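Local coordinates for CdiA-CT toxin, Conserved domain protein (Yersinia pseudotuberculosis serotype O:3, PDB 4ZQU) that probably cleaves nucleic acid as the toxin of a contact-dependent growth inhibition system and is held in complex with the immunity protein CdiI, at residues 1-6 / 87-92; 15-20 / 27-32; 21-26 / 62-67; 36-41 / 56-61. All coordinates share one frame; numbering follows the deposited sequence.

How the contacts relate
Contacts 1 and 4, both partly buried, cover the two faces of one mixed sheet. Contact 1 lays helix 3-9 on strand 85-92, while contact 4 joins the neighbouring strand 33-39 to helix 53-66. Contact 3 is buried and uses the same helix, pressing a tight turn on its end; Ser36 OG of contact 4 bonds Thr23 O of contact 3. Contact 2 is also buried but lies farther out and meets CdiI broadly, where contact 3 offers it Lys22. An indole that takes a methyl on its face and bonds a carbonyl at its edge marks contact 1; backbone and guanidinium chemistry, contact 2; methyl packing with one hydroxyl, contact 3; a lysine that bonds a serine directly and an asparagine through one water, contact 4.

Contact 1: 1-6 / 87-92; sequences MPWEDY and EVRLAV
In Trp3, chi1 (177°) sets CG anti to the backbone N, and chi2 (-116°) turns the indole so that its face meets Ala91 and NE1 meets Arg89, both on strand 85-92. The ring is thus used in two distinct ways. Its face receives the methyl of Ala91: CB sits 3.6 Å from the centroid of the six-membered ring of Trp3, almost straight above it, a CH-pi contact. The closest ring atom, Trp3 CD2, is 3.5 Å from Ala91 CB. At the edge, NE1 of Trp3 donates to the carbonyl O of Arg89 over 2.9 Å, with a fairly straight N-H...O angle of 160°. The acceptor lies nearly in the indole plane, whereas NE1 itself stands well above the carbonyl plane. Beside this bond, Trp3 CZ2 packs on Arg89 CB at 4.1 Å, and one turn later Tyr6 brings CE2 to 4.3 Å from NH2 of the Arg89 guanidinium, a marginal touch.

Trp3 also leans on Thr121 and Ser39, and so bridges three neighbouring strands. Arg89 O, already paired with the backbone of Lys38 in the sheet, takes the indole N-H as well. Face and edge contacts together restrain the rotation of the ring: its nitrogen is satisfied at the strand while its carbon surface covers Ala91.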
loop_
_atom_site.group_PDB
_atom_site.type_symbol
_atom_site.label_atom_id
_atom_site.label_comp_id
_atom_site.label_asym_id
_atom_site.label_seq_id
_atom_site.Cartn_x
_atom_site.Cartn_y
_atom_site.Cartn_z
ATOM N N MET A 1 -19.036 -17.903 4.261
ATOM C CA MET A 1 -17.993 -17.020 4.766
ATOM C C MET A 1 -18.182 -15.625 4.182
ATOM O O MET A 1 -18.848 -15.475 3.157
ATOM C CB MET A 1 -16.603 -17.574 4.425
ATOM C CG MET A 1 -16.108 -17.244 3.027
ATOM S SD MET A 1 -14.625 -18.173 2.588
ATOM C CE MET A 1 -13.622 -17.946 4.051
ATOM N N PRO A 2 -17.619 -14.596 4.843
ATOM C CA PRO A 2 -17.722 -13.231 4.315
ATOM C C PRO A 2 -17.193 -13.130 2.886
ATOM O O PRO A 2 -16.288 -13.878 2.514
ATOM C CB PRO A 2 -16.859 -12.416 5.281
ATOM C CG PRO A 2 -16.909 -13.182 6.557
ATOM C CD PRO A 2 -16.945 -14.628 6.155
ATOM N N TRP A 3 -17.766 -12.226 2.099
ATOM C CA TRP A 3 -17.401 -12.093 0.693
ATOM C C TRP A 3 -15.915 -11.811 0.516
ATOM O O TRP A 3 -15.269 -12.392 -0.353
ATOM C CB TRP A 3 -18.226 -10.985 0.029
ATOM C CG TRP A 3 -17.852 -10.733 -1.404
ATOM C CD1 TRP A 3 -17.325 -9.587 -1.925
ATOM C CD2 TRP A 3 -17.969 -11.653 -2.497
ATOM N NE1 TRP A 3 -17.114 -9.734 -3.274
ATOM C CE2 TRP A 3 -17.499 -10.993 -3.650
ATOM C CE3 TRP A 3 -18.427 -12.968 -2.615
ATOM C CZ2 TRP A 3 -17.476 -11.605 -4.902
ATOM C CZ3 TRP A 3 -18.403 -13.573 -3.859
ATOM C CH2 TRP A 3 -17.930 -12.891 -4.985
ATOM N N GLU A 4 -15.377 -10.929 1.353
ATOM C CA GLU A 4 -13.977 -10.535 1.262
ATOM C C GLU A 4 -13.056 -11.733 1.468
ATOM O O GLU A 4 -12.018 -11.845 0.818
ATOM C CB GLU A 4 -13.662 -9.438 2.284
ATOM C CG GLU A 4 -12.328 -8.739 2.055
ATOM C CD GLU A 4 -12.180 -7.466 2.870
ATOM O OE1 GLU A 4 -13.071 -7.175 3.699
ATOM O OE2 GLU A 4 -11.173 -6.752 2.678
ATOM N N ASP A 5 -13.449 -12.631 2.365
ATOM C CA ASP A 5 -12.660 -13.823 2.651
ATOM C C ASP A 5 -12.806 -14.862 1.546
ATOM O O ASP A 5 -11.846 -15.552 1.198
ATOM C CB ASP A 5 -13.070 -14.417 3.998
ATOM C CG ASP A 5 -12.767 -13.488 5.155
ATOM O OD1 ASP A 5 -11.675 -13.612 5.747
ATOM O OD2 ASP A 5 -13.612 -12.624 5.465
ATOM N N TYR A 6 -14.014 -14.964 1.002
ATOM C CA TYR A 6 -14.295 -15.875 -0.101
ATOM C C TYR A 6 -13.466 -15.523 -1.334
ATOM O O TYR A 6 -12.984 -16.406 -2.046
ATOM C CB TYR A 6 -15.787 -15.848 -0.438
ATOM C CG TYR A 6 -16.155 -16.663 -1.653
ATOM C CD1 TYR A 6 -16.405 -18.022 -1.548
ATOM C CD2 TYR A 6 -16.253 -16.072 -2.907
ATOM C CE1 TYR A 6 -16.742 -18.772 -2.657
ATOM C CE2 TYR A 6 -16.588 -16.813 -4.022
ATOM C CZ TYR A 6 -16.831 -18.162 -3.892
ATOM O OH TYR A 6 -17.167 -18.908 -4.999
ATOM N N GLU A 87 -9.136 -5.006 -10.606
ATOM C CA GLU A 87 -10.400 -5.723 -10.705
ATOM C C GLU A 87 -11.297 -5.505 -9.497
ATOM O O GLU A 87 -10.835 -5.507 -8.357
ATOM C CB GLU A 87 -10.153 -7.220 -10.883
ATOM C CG GLU A 87 -11.429 -8.041 -10.964
ATOM C CD GLU A 87 -11.171 -9.527 -10.933
ATOM O OE1 GLU A 87 -10.076 -9.930 -10.488
ATOM O OE2 GLU A 87 -12.062 -10.291 -11.358
ATOM N N VAL A 88 -12.586 -5.319 -9.754
ATOM C CA VAL A 88 -13.567 -5.290 -8.683
ATOM C C VAL A 88 -14.395 -6.571 -8.704
ATOM O O VAL A 88 -15.064 -6.872 -9.692
ATOM C CB VAL A 88 -14.504 -4.078 -8.792
ATOM C CG1 VAL A 88 -15.467 -4.059 -7.616
ATOM C CG2 VAL A 88 -13.702 -2.788 -8.849
ATOM N N ARG A 89 -14.324 -7.327 -7.613
ATOM C CA ARG A 89 -15.126 -8.534 -7.454
ATOM C C ARG A 89 -16.422 -8.197 -6.726
ATOM O O ARG A 89 -16.427 -7.986 -5.511
ATOM C CB ARG A 89 -14.346 -9.608 -6.696
ATOM C CG ARG A 89 -13.170 -10.186 -7.466
ATOM C CD ARG A 89 -13.604 -11.330 -8.367
ATOM N NE ARG A 89 -14.138 -12.457 -7.603
ATOM C CZ ARG A 89 -13.394 -13.426 -7.075
ATOM N NH1 ARG A 89 -12.076 -13.410 -7.223
ATOM N NH2 ARG A 89 -13.970 -14.410 -6.396
ATOM N N LEU A 90 -17.516 -8.148 -7.481
ATOM C CA LEU A 90 -18.791 -7.663 -6.966
ATOM C C LEU A 90 -19.781 -8.783 -6.675
ATOM O O LEU A 90 -20.105 -9.584 -7.551
ATOM C CB LEU A 90 -19.412 -6.679 -7.960
ATOM C CG LEU A 90 -20.722 -6.014 -7.543
ATOM C CD1 LEU A 90 -20.489 -5.040 -6.396
ATOM C CD2 LEU A 90 -21.365 -5.312 -8.728
ATOM N N ALA A 91 -20.265 -8.826 -5.439
ATOM C CA ALA A 91 -21.316 -9.760 -5.061
ATOM C C ALA A 91 -22.670 -9.056 -5.061
ATOM O O ALA A 91 -22.822 -7.991 -4.464
ATOM C CB ALA A 91 -21.027 -10.367 -3.700
ATOM N N VAL A 92 -23.646 -9.645 -5.747
ATOM C CA VAL A 92 -25.003 -9.107 -5.773
ATOM C C VAL A 92 -26.021 -10.187 -5.392
ATOM O O VAL A 92 -25.853 -11.357 -5.735
ATOM C CB VAL A 92 -25.359 -8.515 -7.159
ATOM C CG1 VAL A 92 -24.481 -7.308 -7.464
ATOM C CG2 VAL A 92 -25.232 -9.566 -8.249
#

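Contact 2: 15-20 / 27-32; sequences SRLPPN and FDRATG
Backbone atoms make the central link between Ser15 and Phe27. Phe27 N donates to Ser15 O over 2.7 Å, at an N-H...O angle of 155°, and Ser15 CA points a hydrogen back at Phe27 O, the two heavy atoms 3.2 Å apart. A water adds a second bridge, donating to Ser15 OG and accepting from Arg29 N; the same serine hydroxyl is also bonded to Pro12 O.

The apolar pair is Leu17 CD1 with Phe27 CB, 3.9 Å apart. The other methyl of Leu17, CD2, rests over one face of the Arg29 guanidinium, 3.7 Å from Arg29 NH2. The Arg29 chain bends at chi2 (-55°), which places CD; farther out, the guanidinium has the carbonyl oxygens of Ser15 and Arg16 at its edge, with Arg16 O 3.2 Å from Arg29 NH2. NH1 of Arg29 is bonded to Ser29 of the CdiI chain.

Within 27-32, an Asx turn shapes the backbone. Asp28 OD1 accepts from Ala30 N through its anti lone pair and from Thr31 N from above the carboxylate plane, both at 3.1 Å. Arg69 of the CdiI chain forms a salt bridge to this oxygen. Asp28 thus gives one oxygen both to its own turn and to the immunity protein, and the two backbone donors, with that arginine, would be expected to stabilise its negative charge.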
loop_
_atom_site.group_PDB
_atom_site.type_symbol
_atom_site.label_atom_id
_atom_site.label_comp_id
_atom_site.label_asym_id
_atom_site.label_seq_id
_atom_site.Cartn_x
_atom_site.Cartn_y
_atom_site.Cartn_z
ATOM N N SER A 15 -1.790 -12.554 -0.292
ATOM C CA SER A 15 -2.375 -11.512 -1.130
ATOM C C SER A 15 -3.196 -10.510 -0.332
ATOM O O SER A 15 -3.305 -9.348 -0.720
ATOM C CB SER A 15 -3.249 -12.133 -2.221
ATOM O OG SER A 15 -2.462 -12.832 -3.166
ATOM N N ARG A 16 -3.774 -10.961 0.777
ATOM C CA ARG A 16 -4.648 -10.110 1.582
ATOM C C ARG A 16 -3.929 -8.896 2.155
ATOM O O ARG A 16 -2.947 -9.023 2.889
ATOM C CB ARG A 16 -5.276 -10.906 2.723
ATOM C CG ARG A 16 -6.132 -10.050 3.638
ATOM C CD ARG A 16 -7.480 -9.757 3.014
ATOM N NE ARG A 16 -8.460 -10.774 3.378
ATOM C CZ ARG A 16 -9.555 -10.534 4.092
ATOM N NH1 ARG A 16 -9.821 -9.303 4.508
ATOM N NH2 ARG A 16 -10.389 -11.522 4.382
ATOM N N LEU A 17 -4.436 -7.718 1.808
ATOM C CA LEU A 17 -3.935 -6.466 2.347
ATOM C C LEU A 17 -4.571 -6.184 3.701
ATOM O O LEU A 17 -5.682 -6.643 3.970
ATOM C CB LEU A 17 -4.220 -5.322 1.376
ATOM C CG LEU A 17 -3.446 -5.362 0.060
ATOM C CD1 LEU A 17 -4.077 -4.418 -0.942
ATOM C CD2 LEU A 17 -1.995 -4.998 0.301
ATOM N N PRO A 18 -3.867 -5.432 4.564
ATOM C CA PRO A 18 -4.432 -5.057 5.864
ATOM C C PRO A 18 -5.708 -4.242 5.685
ATOM O O PRO A 18 -5.830 -3.530 4.687
ATOM C CB PRO A 18 -3.319 -4.223 6.508
ATOM C CG PRO A 18 -2.495 -3.736 5.360
ATOM C CD PRO A 18 -2.528 -4.850 4.361
ATOM N N PRO A 19 -6.647 -4.351 6.636
ATOM C CA PRO A 19 -7.982 -3.753 6.537
ATOM C C PRO A 19 -7.977 -2.288 6.110
ATOM O O PRO A 19 -7.065 -1.535 6.460
ATOM C CB PRO A 19 -8.528 -3.897 7.957
ATOM C CG PRO A 19 -7.855 -5.110 8.476
ATOM C CD PRO A 19 -6.469 -5.078 7.905
ATOM N N ASN A 20 -8.993 -1.914 5.336
ATOM C CA ASN A 20 -9.204 -0.538 4.905
ATOM C C ASN A 20 -8.035 0.040 4.110
ATOM O O ASN A 20 -7.731 1.231 4.214
ATOM C CB ASN A 20 -9.501 0.348 6.117
ATOM C CG ASN A 20 -10.642 -0.187 6.959
ATOM O OD1 ASN A 20 -10.457 -0.542 8.123
ATOM N ND2 ASN A 20 -11.830 -0.248 6.371
ATOM N N PHE A 27 -3.792 -8.153 -3.079
ATOM C CA PHE A 27 -2.710 -7.764 -3.966
ATOM C C PHE A 27 -1.841 -8.970 -4.275
ATOM O O PHE A 27 -1.208 -9.525 -3.380
ATOM C CB PHE A 27 -1.874 -6.649 -3.334
ATOM C CG PHE A 27 -0.818 -6.084 -4.247
ATOM C CD1 PHE A 27 -1.087 -5.858 -5.582
ATOM C CD2 PHE A 27 0.443 -5.780 -3.766
ATOM C CE1 PHE A 27 -0.120 -5.335 -6.423
ATOM C CE2 PHE A 27 1.414 -5.261 -4.605
ATOM C CZ PHE A 27 1.129 -5.039 -5.932
ATOM N N ASP A 28 -1.827 -9.391 -5.536
ATOM C CA ASP A 28 -0.932 -10.463 -5.956
ATOM C C ASP A 28 0.495 -9.939 -5.877
ATOM O O ASP A 28 0.920 -9.143 -6.709
ATOM C CB ASP A 28 -1.271 -10.944 -7.369
ATOM C CG ASP A 28 -0.550 -12.231 -7.743
ATOM O OD1 ASP A 28 0.651 -12.365 -7.428
ATOM O OD2 ASP A 28 -1.185 -13.110 -8.360
ATOM N N ARG A 29 1.232 -10.392 -4.868
ATOM C CA ARG A 29 2.540 -9.828 -4.561
ATOM C C ARG A 29 3.572 -10.107 -5.645
ATOM O O ARG A 29 4.639 -9.495 -5.658
ATOM C CB ARG A 29 3.045 -10.364 -3.220
ATOM C CG ARG A 29 2.033 -10.269 -2.096
ATOM C CD ARG A 29 1.516 -8.850 -1.900
ATOM N NE ARG A 29 0.499 -8.813 -0.855
ATOM C CZ ARG A 29 0.612 -8.132 0.279
ATOM N NH1 ARG A 29 1.693 -7.405 0.515
ATOM N NH2 ARG A 29 -0.363 -8.169 1.176
ATOM N N ALA A 30 3.256 -11.024 -6.553
ATOM C CA ALA A 30 4.185 -11.379 -7.619
ATOM C C ALA A 30 3.805 -10.764 -8.969
ATOM O O ALA A 30 4.667 -10.245 -9.679
ATOM C CB ALA A 30 4.287 -12.886 -7.740
ATOM N N THR A 31 2.524 -10.816 -9.326
ATOM C CA THR A 31 2.093 -10.350 -10.645
ATOM C C THR A 31 1.653 -8.886 -10.656
ATOM O O THR A 31 1.757 -8.216 -11.683
ATOM C CB THR A 31 0.935 -11.204 -11.202
ATOM O OG1 THR A 31 -0.279 -10.889 -10.508
ATOM C CG2 THR A 31 1.243 -12.684 -11.056
ATOM N N GLY A 32 1.155 -8.392 -9.529
ATOM C CA GLY A 32 0.767 -6.997 -9.431
ATOM C C GLY A 32 -0.707 -6.753 -9.685
ATOM O O GLY A 32 -1.147 -5.610 -9.797
HETATM O O HOH W 1 0.367 -13.011 -3.183
#

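Contact 3: 21-26 / 62-67; sequences FKTYDY and IDVTAK
A type II' beta turn from Phe21 to Tyr24 sets Thr23 and Tyr24 against Val64 and Thr65 in the last turn of helix 53-66. Thr23 has CG2 in the crowded position between its backbone N and carbonyl carbon, and this methyl meets the helix: it lies 3.6 Å from Val64 CG1 and 3.5 Å from Thr65 CG2, the latter tight for two carbons. Thr23 and Thr65 cross at about a right angle.

In the PDDEXK-like domain the turn, which leads into strand 26-27 at the sheet margin, packs on the C-terminal turn of helix 53-66. Tyr24 reaches the helix beside it. Its OH donates to Thr65 O at a modelled 2.4 Å, a very short and therefore doubtful distance, with the oxygen near the ring plane. Lys86 NZ also bonds Thr65 O. Tyr24 CE1 lies 3.9 Å from Thr65 CB, while Thr65 OG1 turns back along its helix to Ile62 O, 2.6 Å away.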
loop_
_atom_site.group_PDB
_atom_site.type_symbol
_atom_site.label_atom_id
_atom_site.label_comp_id
_atom_site.label_asym_id
_atom_site.label_seq_id
_atom_site.Cartn_x
_atom_site.Cartn_y
_atom_site.Cartn_z
ATOM N N PHE A 21 -7.384 -0.799 3.310
ATOM C CA PHE A 21 -6.299 -0.321 2.463
ATOM C C PHE A 21 -6.880 0.361 1.231
ATOM O O PHE A 21 -6.840 -0.193 0.128
ATOM C CB PHE A 21 -5.373 -1.462 2.045
ATOM C CG PHE A 21 -3.996 -1.009 1.658
ATOM C CD1 PHE A 21 -2.948 -1.112 2.557
ATOM C CD2 PHE A 21 -3.749 -0.467 0.405
ATOM C CE1 PHE A 21 -1.679 -0.694 2.213
ATOM C CE2 PHE A 21 -2.478 -0.046 0.054
ATOM C CZ PHE A 21 -1.442 -0.160 0.960
ATOM N N LYS A 22 -7.404 1.568 1.429
ATOM C CA LYS A 22 -8.195 2.250 0.411
ATOM C C LYS A 22 -9.329 1.337 -0.045
ATOM O O LYS A 22 -10.177 0.928 0.752
ATOM C CB LYS A 22 -7.332 2.664 -0.783
ATOM C CG LYS A 22 -6.365 3.800 -0.496
ATOM C CD LYS A 22 -6.926 5.115 -1.017
ATOM C CE LYS A 22 -5.859 5.959 -1.698
ATOM N NZ LYS A 22 -5.728 7.285 -1.035
ATOM N N THR A 23 -9.317 1.001 -1.328
ATOM C CA THR A 23 -10.342 0.149 -1.909
ATOM C C THR A 23 -9.796 -1.250 -2.199
ATOM O O THR A 23 -10.559 -2.178 -2.459
ATOM C CB THR A 23 -10.891 0.769 -3.197
ATOM O OG1 THR A 23 -11.915 -0.069 -3.740
ATOM C CG2 THR A 23 -9.775 0.926 -4.212
ATOM N N TYR A 24 -8.476 -1.397 -2.140
ATOM C CA TYR A 24 -7.831 -2.665 -2.469
ATOM C C TYR A 24 -7.833 -3.626 -1.286
ATOM O O TYR A 24 -7.361 -3.292 -0.199
ATOM C CB TYR A 24 -6.397 -2.429 -2.946
ATOM C CG TYR A 24 -6.294 -1.586 -4.197
ATOM C CD1 TYR A 24 -7.317 -1.574 -5.137
ATOM C CD2 TYR A 24 -5.179 -0.794 -4.431
ATOM C CE1 TYR A 24 -7.231 -0.801 -6.279
ATOM C CE2 TYR A 24 -5.082 -0.017 -5.572
ATOM C CZ TYR A 24 -6.112 -0.024 -6.492
ATOM O OH TYR A 24 -6.022 0.745 -7.631
ATOM N N ASP A 25 -8.363 -4.824 -1.509
ATOM C CA ASP A 25 -8.445 -5.831 -0.460
ATOM C C ASP A 25 -7.377 -6.900 -0.650
ATOM O O ASP A 25 -6.838 -7.433 0.318
ATOM C CB ASP A 25 -9.840 -6.458 -0.441
ATOM C CG ASP A 25 -10.934 -5.428 -0.224
ATOM O OD1 ASP A 25 -10.754 -4.537 0.632
ATOM O OD2 ASP A 25 -11.970 -5.499 -0.914
ATOM N N TYR A 26 -7.069 -7.202 -1.907
ATOM C CA TYR A 26 -6.048 -8.193 -2.227
ATOM C C TYR A 26 -5.014 -7.649 -3.199
ATOM O O TYR A 26 -5.314 -6.802 -4.039
ATOM C CB TYR A 26 -6.686 -9.452 -2.809
ATOM C CG TYR A 26 -7.518 -10.207 -1.811
ATOM C CD1 TYR A 26 -6.941 -11.152 -0.976
ATOM C CD2 TYR A 26 -8.879 -9.968 -1.694
ATOM C CE1 TYR A 26 -7.696 -11.841 -0.052
ATOM C CE2 TYR A 26 -9.644 -10.653 -0.773
ATOM C CZ TYR A 26 -9.046 -11.587 0.046
ATOM O OH TYR A 26 -9.803 -12.275 0.963
ATOM N N ILE A 62 -15.119 2.144 -8.329
ATOM C CA ILE A 62 -14.330 2.088 -9.559
ATOM C C ILE A 62 -13.354 3.253 -9.677
ATOM O O ILE A 62 -12.184 3.062 -10.010
ATOM C CB ILE A 62 -15.238 2.081 -10.803
ATOM C CG1 ILE A 62 -16.073 0.803 -10.846
ATOM C CG2 ILE A 62 -14.412 2.209 -12.074
ATOM C CD1 ILE A 62 -17.013 0.739 -12.021
ATOM N N ASP A 63 -13.837 4.459 -9.399
ATOM C CA ASP A 63 -13.009 5.654 -9.506
ATOM C C ASP A 63 -11.797 5.582 -8.582
ATOM O O ASP A 63 -10.700 5.979 -8.964
ATOM C CB ASP A 63 -13.831 6.908 -9.199
ATOM C CG ASP A 63 -14.903 7.171 -10.241
ATOM O OD1 ASP A 63 -14.677 6.836 -11.423
ATOM O OD2 ASP A 63 -15.969 7.715 -9.878
ATOM N N VAL A 64 -12.001 5.064 -7.375
ATOM C CA VAL A 64 -10.927 4.955 -6.393
ATOM C C VAL A 64 -9.869 3.948 -6.839
ATOM O O VAL A 64 -8.670 4.191 -6.702
ATOM C CB VAL A 64 -11.467 4.541 -5.012
ATOM C CG1 VAL A 64 -10.339 4.461 -4.000
ATOM C CG2 VAL A 64 -12.519 5.526 -4.547
ATOM N N THR A 65 -10.321 2.820 -7.375
ATOM C CA THR A 65 -9.410 1.803 -7.882
ATOM C C THR A 65 -8.578 2.355 -9.032
ATOM O O THR A 65 -7.383 2.086 -9.133
ATOM C CB THR A 65 -10.167 0.551 -8.371
ATOM O OG1 THR A 65 -10.899 0.867 -9.559
ATOM C CG2 THR A 65 -11.130 0.052 -7.312
ATOM N N ALA A 66 -9.223 3.141 -9.889
ATOM C CA ALA A 66 -8.598 3.644 -11.109
ATOM C C ALA A 66 -7.704 4.854 -10.853
ATOM O O ALA A 66 -6.631 4.973 -11.440
ATOM C CB ALA A 66 -9.667 3.992 -12.140
ATOM N N LYS A 67 -8.153 5.749 -9.978
ATOM C CA LYS A 67 -7.406 6.964 -9.666
ATOM C C LYS A 67 -6.379 6.735 -8.564
ATOM O O LYS A 67 -5.843 7.688 -7.997
ATOM C CB LYS A 67 -8.358 8.084 -9.269
#

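Contact 4: 36-41 / 56-61; sequences SAKSLD and SSIKKN
The carboxamide of Asn61 is the flat group here, and it meets Ser36 edge-on: Ser36 OG lies near the amide plane, 3.5 Å from Asn61 ND2 and 3.6 Å from Asn61 OD1. ND2 donates to that hydroxyl in a weak bond with an N-H...O angle of 152°; the stronger partner of the serine is Thr23 O. Above the plane on one side stands the aliphatic chain of Lys38, whose CD is 4.2 Å from Asn61 CB.

Lys38 runs extended from the strand as far as CE and then bends at chi4 (62°), which turns NZ onto the helix. The ammonium donates to Ser57 OG over 2.9 Å. It also gives a bond to a water 3.1 Å from Lys38 NZ, and the same water accepts from Asn61 ND2 at 2.8 Å. Just before the ammonium, Lys38 CE lies 4.2 Å from Ile58 CG1. Ser57 and Asn61, one turn apart on the helix, are therefore both tied to the lysine, one directly and one through water.

Strand 36-39 and helix 56-61 run antiparallel at 167°, their axes 10.6 Å apart. Ile58 continues the layer onto Leu90 of the next strand and Ala107 of helix 98-113. Such a helix laid lengthwise over a mixed sheet, with another helix on the other face, is consistent with the alpha/beta core of the PDDEXK endonuclease-like fold.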
loop_
_atom_site.group_PDB
_atom_site.type_symbol
_atom_site.label_atom_id
_atom_site.label_comp_id
_atom_site.label_asym_id
_atom_site.label_seq_id
_atom_site.Cartn_x
_atom_site.Cartn_y
_atom_site.Cartn_z
ATOM N N SER A 36 -10.360 -5.582 -5.659
ATOM C CA SER A 36 -11.237 -4.951 -4.683
ATOM C C SER A 36 -12.512 -5.768 -4.517
ATOM O O SER A 36 -13.274 -5.943 -5.468
ATOM C CB SER A 36 -11.578 -3.525 -5.098
ATOM O OG SER A 36 -12.401 -2.914 -4.120
ATOM N N ALA A 37 -12.732 -6.269 -3.304
ATOM C CA ALA A 37 -13.896 -7.093 -3.003
ATOM C C ALA A 37 -15.049 -6.245 -2.488
ATOM O O ALA A 37 -15.042 -5.802 -1.340
ATOM C CB ALA A 37 -13.535 -8.171 -1.985
ATOM N N LYS A 38 -16.039 -6.023 -3.345
ATOM C CA LYS A 38 -17.227 -5.269 -2.968
ATOM C C LYS A 38 -18.435 -6.195 -2.906
ATOM O O LYS A 38 -18.588 -7.084 -3.741
ATOM C CB LYS A 38 -17.475 -4.124 -3.955
ATOM C CG LYS A 38 -18.674 -3.244 -3.609
ATOM C CD LYS A 38 -18.850 -2.100 -4.602
ATOM C CE LYS A 38 -20.148 -1.345 -4.346
ATOM N NZ LYS A 38 -20.177 -0.718 -2.996
ATOM N N SER A 39 -19.292 -5.987 -1.913
ATOM C CA SER A 39 -20.466 -6.833 -1.743
ATOM C C SER A 39 -21.722 -6.021 -1.468
ATOM O O SER A 39 -21.698 -5.047 -0.718
ATOM C CB SER A 39 -20.243 -7.834 -0.608
ATOM O OG SER A 39 -21.392 -8.640 -0.410
ATOM N N LEU A 40 -22.821 -6.432 -2.084
ATOM C CA LEU A 40 -24.122 -5.834 -1.823
ATOM C C LEU A 40 -25.075 -6.898 -1.308
ATOM O O LEU A 40 -25.369 -7.856 -2.016
ATOM C CB LEU A 40 -24.682 -5.193 -3.089
ATOM C CG LEU A 40 -23.891 -4.007 -3.637
ATOM C CD1 LEU A 40 -24.292 -3.722 -5.070
ATOM C CD2 LEU A 40 -24.113 -2.784 -2.767
ATOM N N ASP A 41 -25.548 -6.751 -0.075
ATOM C CA ASP A 41 -26.495 -7.722 0.460
ATOM C C ASP A 41 -27.924 -7.336 0.084
ATOM O O ASP A 41 -28.150 -6.304 -0.551
ATOM C CB ASP A 41 -26.343 -7.874 1.982
ATOM C CG ASP A 41 -26.457 -6.556 2.731
ATOM O OD1 ASP A 41 -27.228 -5.673 2.304
ATOM O OD2 ASP A 41 -25.776 -6.412 3.767
ATOM N N SER A 56 -24.027 4.489 -8.783
ATOM C CA SER A 56 -23.182 5.401 -8.015
ATOM C C SER A 56 -22.251 4.667 -7.062
ATOM O O SER A 56 -21.046 4.908 -7.057
ATOM C CB SER A 56 -24.039 6.389 -7.223
ATOM O OG SER A 56 -24.718 7.284 -8.084
ATOM N N SER A 57 -22.819 3.778 -6.253
ATOM C CA SER A 57 -22.049 3.032 -5.263
ATOM C C SER A 57 -20.877 2.295 -5.897
ATOM O O SER A 57 -19.764 2.308 -5.371
ATOM C CB SER A 57 -22.946 2.037 -4.530
ATOM O OG SER A 57 -22.192 1.258 -3.617
ATOM N N ILE A 58 -21.137 1.661 -7.033
ATOM C CA ILE A 58 -20.109 0.914 -7.749
ATOM C C ILE A 58 -19.117 1.852 -8.423
ATOM O O ILE A 58 -17.906 1.665 -8.318
ATOM C CB ILE A 58 -20.723 -0.015 -8.808
ATOM C CG1 ILE A 58 -21.800 -0.901 -8.177
ATOM C CG2 ILE A 58 -19.642 -0.859 -9.460
ATOM C CD1 ILE A 58 -22.514 -1.796 -9.168
ATOM N N LYS A 59 -19.639 2.860 -9.114
ATOM C CA LYS A 59 -18.803 3.864 -9.758
ATOM C C LYS A 59 -17.891 4.545 -8.745
ATOM O O LYS A 59 -16.747 4.882 -9.048
ATOM C CB LYS A 59 -19.663 4.909 -10.464
ATOM C CG LYS A 59 -18.875 5.828 -11.368
ATOM C CD LYS A 59 -19.378 7.256 -11.304
ATOM C CE LYS A 59 -18.400 8.199 -11.986
ATOM N NZ LYS A 59 -18.573 9.602 -11.529
ATOM N N LYS A 60 -18.412 4.743 -7.539
ATOM C CA LYS A 60 -17.649 5.360 -6.468
ATOM C C LYS A 60 -16.433 4.503 -6.146
ATOM O O LYS A 60 -15.345 5.019 -5.896
ATOM C CB LYS A 60 -18.524 5.551 -5.229
ATOM C CG LYS A 60 -17.781 6.000 -3.985
ATOM C CD LYS A 60 -18.730 6.656 -2.994
ATOM C CE LYS A 60 -18.822 5.850 -1.707
ATOM N NZ LYS A 60 -18.270 6.587 -0.533
ATOM N N ASN A 61 -16.619 3.188 -6.172
ATOM C CA ASN A 61 -15.519 2.264 -5.940
ATOM C C ASN A 61 -14.562 2.228 -7.123
ATOM O O ASN A 61 -13.348 2.274 -6.943
ATOM C CB ASN A 61 -16.047 0.859 -5.656
ATOM C CG ASN A 61 -14.941 -0.116 -5.286
ATOM O OD1 ASN A 61 -14.200 -0.591 -6.146
ATOM N ND2 ASN A 61 -14.829 -0.421 -3.999
HETATM O O HOH W 2 -17.198 -0.190 -2.501
#